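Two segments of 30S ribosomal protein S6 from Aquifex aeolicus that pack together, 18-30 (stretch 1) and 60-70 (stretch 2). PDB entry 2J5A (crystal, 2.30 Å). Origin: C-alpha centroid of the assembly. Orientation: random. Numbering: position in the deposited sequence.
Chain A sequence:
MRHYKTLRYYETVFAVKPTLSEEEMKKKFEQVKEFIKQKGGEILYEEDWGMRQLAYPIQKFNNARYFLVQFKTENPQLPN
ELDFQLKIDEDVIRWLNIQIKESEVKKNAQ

Stretch 1 (18-30) PTLSEEEMKKKFE
Stretch 2 (60-70) KFNNARYFLVQ

A helix over residues 22-30 lies on a strand that runs through Ala64 to Gln70, their axes 10.0 Å apart at closest approach and their N-to-C directions only 26° apart (signed crossing -26°). The register is marked by Pro18 CA to Ala64 CA at 4.9 Å and Phe29 CA to Phe67 CA at 7.1 Å. Helical backbone is regular, phi/psi near -60/-45, opened by Ser21 (chi1 p), whose OG caps Glu24 N at 3.0 Å; Glu24 OE1 returns a bond from Ser21 N at 2.8 Å.

Along stretch 2, Phe61 (phi/psi -111/142, chi1 m, chi2 -66°) is the first residue to touch the other stretch. Pro18, C-gamma endo, covers one face of its ring, Pro18 CD 3.9 Å from the Phe61 centroid, while Thr19 CG2 lies 3.6 Å from Phe61 CE1. Asn63 O sits 3.3 Å from Pro18 CG.

The extended chain then sends every second side chain to the helix: Arg65 (-93/119), Phe67 (-122/156) and Val69 (-136/137) point toward it, Ala64 and Leu68 away. Arg65 (t, p, t, chi4 -82°) meets Glu22 (t, p, chi3 19°) end to end in a two-pronged salt bridge, Arg65 NH1 to Glu22 OE1 and Arg65 NH2 to Glu22 OE2 both 2.8 Å and nearly linear. Because the carboxylate takes the guanidinium edge, a face stays free for an apolar neighbour, and Met25 CB (m, t, t) lies over it; separately, Met25 SD approaches Arg65 NH1 to 3.3 Å.

Phe67 (m, chi2 -79°) forms an offset stack with Phe29 (t, chi2 28°): centroids 4.4 Å apart, planes at 17°. The offset places each CB over the partner's ring, Phe29 CB 3.8 Å from the Phe67 centroid and Phe67 CB 4.0 Å from that of Phe29. Met25 CB reaches Phe67 CZ at 4.2 Å, so Met25 serves both strand residues. Val69 (p) borders the Phe29 ring edge, Val69 CB to Phe29 CE1 4.2 Å.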

# COMPACT_ATOMS: atom_id res chain seq x y z
N PRO A 18 -8.57 -12.04 4.61
CA PRO A 18 -8.73 -12.20 6.07
C PRO A 18 -8.34 -13.57 6.66
O PRO A 18 -8.46 -13.73 7.86
CB PRO A 18 -10.24 -11.95 6.29
CG PRO A 18 -10.87 -12.34 5.01
CD PRO A 18 -9.86 -12.07 3.91
N THR A 19 -7.87 -14.51 5.85
CA THR A 19 -7.48 -15.85 6.29
C THR A 19 -6.00 -15.95 6.68
O THR A 19 -5.55 -17.02 7.12
CB THR A 19 -7.71 -16.89 5.18
OG1 THR A 19 -6.83 -16.62 4.08
CG2 THR A 19 -9.17 -16.87 4.70
N LEU A 20 -5.23 -14.88 6.48
CA LEU A 20 -3.87 -14.81 6.98
C LEU A 20 -3.92 -14.48 8.46
O LEU A 20 -4.79 -13.76 8.90
CB LEU A 20 -3.06 -13.71 6.25
CG LEU A 20 -2.38 -14.01 4.91
CD1 LEU A 20 -3.32 -14.61 3.89
CD2 LEU A 20 -1.77 -12.74 4.36
N SER A 21 -2.94 -14.97 9.22
CA SER A 21 -2.84 -14.66 10.62
C SER A 21 -2.39 -13.23 10.81
O SER A 21 -1.77 -12.65 9.92
CB SER A 21 -1.83 -15.58 11.31
OG SER A 21 -0.49 -15.22 10.98
N GLU A 22 -2.67 -12.68 11.99
CA GLU A 22 -2.12 -11.39 12.38
C GLU A 22 -0.65 -11.25 12.06
O GLU A 22 -0.20 -10.18 11.63
CB GLU A 22 -2.31 -11.17 13.88
CG GLU A 22 -1.90 -9.80 14.36
CD GLU A 22 -2.72 -8.68 13.75
OE1 GLU A 22 -3.84 -8.96 13.24
OE2 GLU A 22 -2.25 -7.53 13.79
N GLU A 23 0.11 -12.32 12.29
CA GLU A 23 1.56 -12.31 12.09
C GLU A 23 1.88 -12.24 10.58
O GLU A 23 2.81 -11.53 10.18
CB GLU A 23 2.21 -13.57 12.71
CG GLU A 23 2.00 -13.77 14.25
CD GLU A 23 0.91 -14.82 14.63
OE1 GLU A 23 -0.31 -14.53 14.58
OE2 GLU A 23 1.27 -15.94 15.02
N GLU A 24 1.11 -12.96 9.77
CA GLU A 24 1.26 -12.92 8.32
C GLU A 24 0.90 -11.54 7.71
O GLU A 24 1.59 -11.05 6.82
CB GLU A 24 0.41 -14.02 7.67
CG GLU A 24 0.99 -15.43 7.91
CD GLU A 24 0.08 -16.55 7.47
OE1 GLU A 24 -1.14 -16.51 7.73
OE2 GLU A 24 0.58 -17.51 6.87
N MET A 25 -0.18 -10.93 8.22
CA MET A 25 -0.61 -9.62 7.77
C MET A 25 0.46 -8.57 8.03
O MET A 25 0.81 -7.81 7.14
CB MET A 25 -1.92 -9.22 8.44
CG MET A 25 -3.13 -9.96 7.88
SD MET A 25 -4.58 -9.86 8.95
CE MET A 25 -5.76 -10.81 8.01
N LYS A 26 1.00 -8.55 9.25
CA LYS A 26 2.04 -7.58 9.58
C LYS A 26 3.30 -7.80 8.74
O LYS A 26 3.92 -6.85 8.31
CB LYS A 26 2.38 -7.63 11.07
CG LYS A 26 1.32 -7.01 11.99
CD LYS A 26 1.37 -5.50 11.91
CE LYS A 26 1.00 -4.84 13.23
NZ LYS A 26 0.82 -3.36 13.06
N LYS A 27 3.66 -9.05 8.49
CA LYS A 27 4.78 -9.41 7.63
C LYS A 27 4.57 -8.92 6.19
O LYS A 27 5.46 -8.31 5.60
CB LYS A 27 4.98 -10.94 7.65
CG LYS A 27 6.18 -11.47 6.84
CD LYS A 27 7.50 -11.30 7.56
CE LYS A 27 8.70 -11.45 6.58
NZ LYS A 27 9.98 -11.86 7.29
N LYS A 28 3.39 -9.19 5.63
CA LYS A 28 2.97 -8.63 4.35
C LYS A 28 3.19 -7.11 4.26
O LYS A 28 3.77 -6.62 3.30
CB LYS A 28 1.50 -8.93 4.09
CG LYS A 28 1.04 -8.56 2.69
CD LYS A 28 0.75 -9.77 1.83
CE LYS A 28 2.00 -10.34 1.18
NZ LYS A 28 1.61 -11.51 0.31
N PHE A 29 2.75 -6.37 5.25
CA PHE A 29 2.98 -4.93 5.30
C PHE A 29 4.46 -4.56 5.25
O PHE A 29 4.84 -3.66 4.49
CB PHE A 29 2.35 -4.35 6.56
CG PHE A 29 2.27 -2.85 6.58
CD1 PHE A 29 2.17 -2.10 5.40
CD2 PHE A 29 2.20 -2.19 7.78
CE1 PHE A 29 2.06 -0.74 5.44
CE2 PHE A 29 2.07 -0.82 7.82
CZ PHE A 29 2.00 -0.10 6.65
N GLU A 30 5.28 -5.23 6.06
CA GLU A 30 6.73 -5.00 6.04
C GLU A 30 7.31 -5.32 4.67
O GLU A 30 8.20 -4.64 4.18
CB GLU A 30 7.47 -5.82 7.12
CG GLU A 30 7.16 -5.44 8.58
CD GLU A 30 7.25 -3.95 8.89
OE1 GLU A 30 8.25 -3.31 8.45
OE2 GLU A 30 6.33 -3.41 9.56
N LYS A 60 -15.11 -14.03 -2.55
CA LYS A 60 -15.96 -14.61 -1.50
C LYS A 60 -15.56 -14.19 -0.07
O LYS A 60 -15.84 -14.92 0.89
CB LYS A 60 -16.01 -16.15 -1.59
CG LYS A 60 -16.62 -16.71 -2.89
CD LYS A 60 -16.79 -18.25 -2.81
CE LYS A 60 -17.69 -18.66 -1.61
NZ LYS A 60 -18.31 -20.02 -1.75
N PHE A 61 -14.92 -13.03 0.06
CA PHE A 61 -14.54 -12.49 1.35
C PHE A 61 -15.37 -11.26 1.62
O PHE A 61 -15.67 -10.51 0.71
CB PHE A 61 -13.06 -12.12 1.36
CG PHE A 61 -12.15 -13.31 1.27
CD1 PHE A 61 -12.11 -14.23 2.30
CD2 PHE A 61 -11.34 -13.50 0.16
CE1 PHE A 61 -11.27 -15.33 2.24
CE2 PHE A 61 -10.51 -14.60 0.08
CZ PHE A 61 -10.47 -15.52 1.12
N ASN A 62 -15.76 -11.08 2.87
CA ASN A 62 -16.60 -9.95 3.28
C ASN A 62 -15.85 -8.97 4.14
O ASN A 62 -16.36 -7.90 4.43
CB ASN A 62 -17.81 -10.44 4.10
CG ASN A 62 -18.69 -11.39 3.32
OD1 ASN A 62 -19.03 -11.13 2.16
ND2 ASN A 62 -19.08 -12.49 3.96
N ASN A 63 -14.66 -9.36 4.60
CA ASN A 63 -13.80 -8.51 5.43
C ASN A 63 -12.39 -8.54 4.84
O ASN A 63 -12.08 -9.42 4.03
CB ASN A 63 -13.77 -9.03 6.88
CG ASN A 63 -15.14 -9.04 7.54
OD1 ASN A 63 -15.63 -7.99 8.04
ND2 ASN A 63 -15.78 -10.20 7.55
N ALA A 64 -11.54 -7.61 5.26
CA ALA A 64 -10.13 -7.62 4.84
C ALA A 64 -9.28 -6.74 5.74
O ALA A 64 -9.79 -5.86 6.41
CB ALA A 64 -10.02 -7.15 3.38
N ARG A 65 -7.97 -6.99 5.74
CA ARG A 65 -7.04 -6.19 6.52
C ARG A 65 -6.44 -5.03 5.68
O ARG A 65 -5.74 -5.27 4.68
CB ARG A 65 -5.91 -7.07 7.07
CG ARG A 65 -4.86 -6.30 7.85
CD ARG A 65 -5.45 -5.54 9.03
NE ARG A 65 -4.41 -5.24 9.99
CZ ARG A 65 -3.96 -6.10 10.91
NH1 ARG A 65 -4.48 -7.32 11.02
NH2 ARG A 65 -3.00 -5.73 11.74
N TYR A 66 -6.70 -3.80 6.12
CA TYR A 66 -6.29 -2.60 5.39
C TYR A 66 -5.07 -1.97 5.99
O TYR A 66 -5.04 -1.69 7.19
CB TYR A 66 -7.42 -1.56 5.38
CG TYR A 66 -8.47 -1.77 4.31
CD1 TYR A 66 -9.58 -2.55 4.55
CD2 TYR A 66 -8.36 -1.17 3.08
CE1 TYR A 66 -10.56 -2.75 3.59
CE2 TYR A 66 -9.34 -1.35 2.11
CZ TYR A 66 -10.43 -2.14 2.38
OH TYR A 66 -11.41 -2.34 1.45
N PHE A 67 -4.09 -1.72 5.13
CA PHE A 67 -2.91 -0.93 5.45
C PHE A 67 -2.81 0.27 4.49
O PHE A 67 -3.30 0.22 3.37
CB PHE A 67 -1.62 -1.75 5.34
CG PHE A 67 -1.53 -2.92 6.29
CD1 PHE A 67 -1.18 -2.72 7.62
CD2 PHE A 67 -1.73 -4.22 5.85
CE1 PHE A 67 -1.08 -3.76 8.48
CE2 PHE A 67 -1.62 -5.28 6.73
CZ PHE A 67 -1.31 -5.05 8.05
N LEU A 68 -2.13 1.32 4.94
CA LEU A 68 -1.89 2.54 4.16
C LEU A 68 -0.46 2.97 4.36
O LEU A 68 0.02 3.00 5.50
CB LEU A 68 -2.83 3.68 4.62
CG LEU A 68 -2.78 5.04 3.91
CD1 LEU A 68 -4.12 5.73 4.08
CD2 LEU A 68 -1.62 5.95 4.37
N VAL A 69 0.22 3.30 3.26
CA VAL A 69 1.60 3.81 3.30
C VAL A 69 1.75 5.02 2.34
O VAL A 69 1.20 5.04 1.23
CB VAL A 69 2.66 2.67 3.05
CG1 VAL A 69 2.70 2.25 1.62
CG2 VAL A 69 4.07 3.09 3.53
N GLN A 70 2.45 6.05 2.81
CA GLN A 70 2.83 7.17 1.96
C GLN A 70 4.33 7.13 1.77
O GLN A 70 5.08 6.68 2.66
CB GLN A 70 2.42 8.52 2.54
CG GLN A 70 0.94 8.64 2.88
CD GLN A 70 0.62 9.97 3.51
OE1 GLN A 70 1.46 10.55 4.20
NE2 GLN A 70 -0.60 10.48 3.27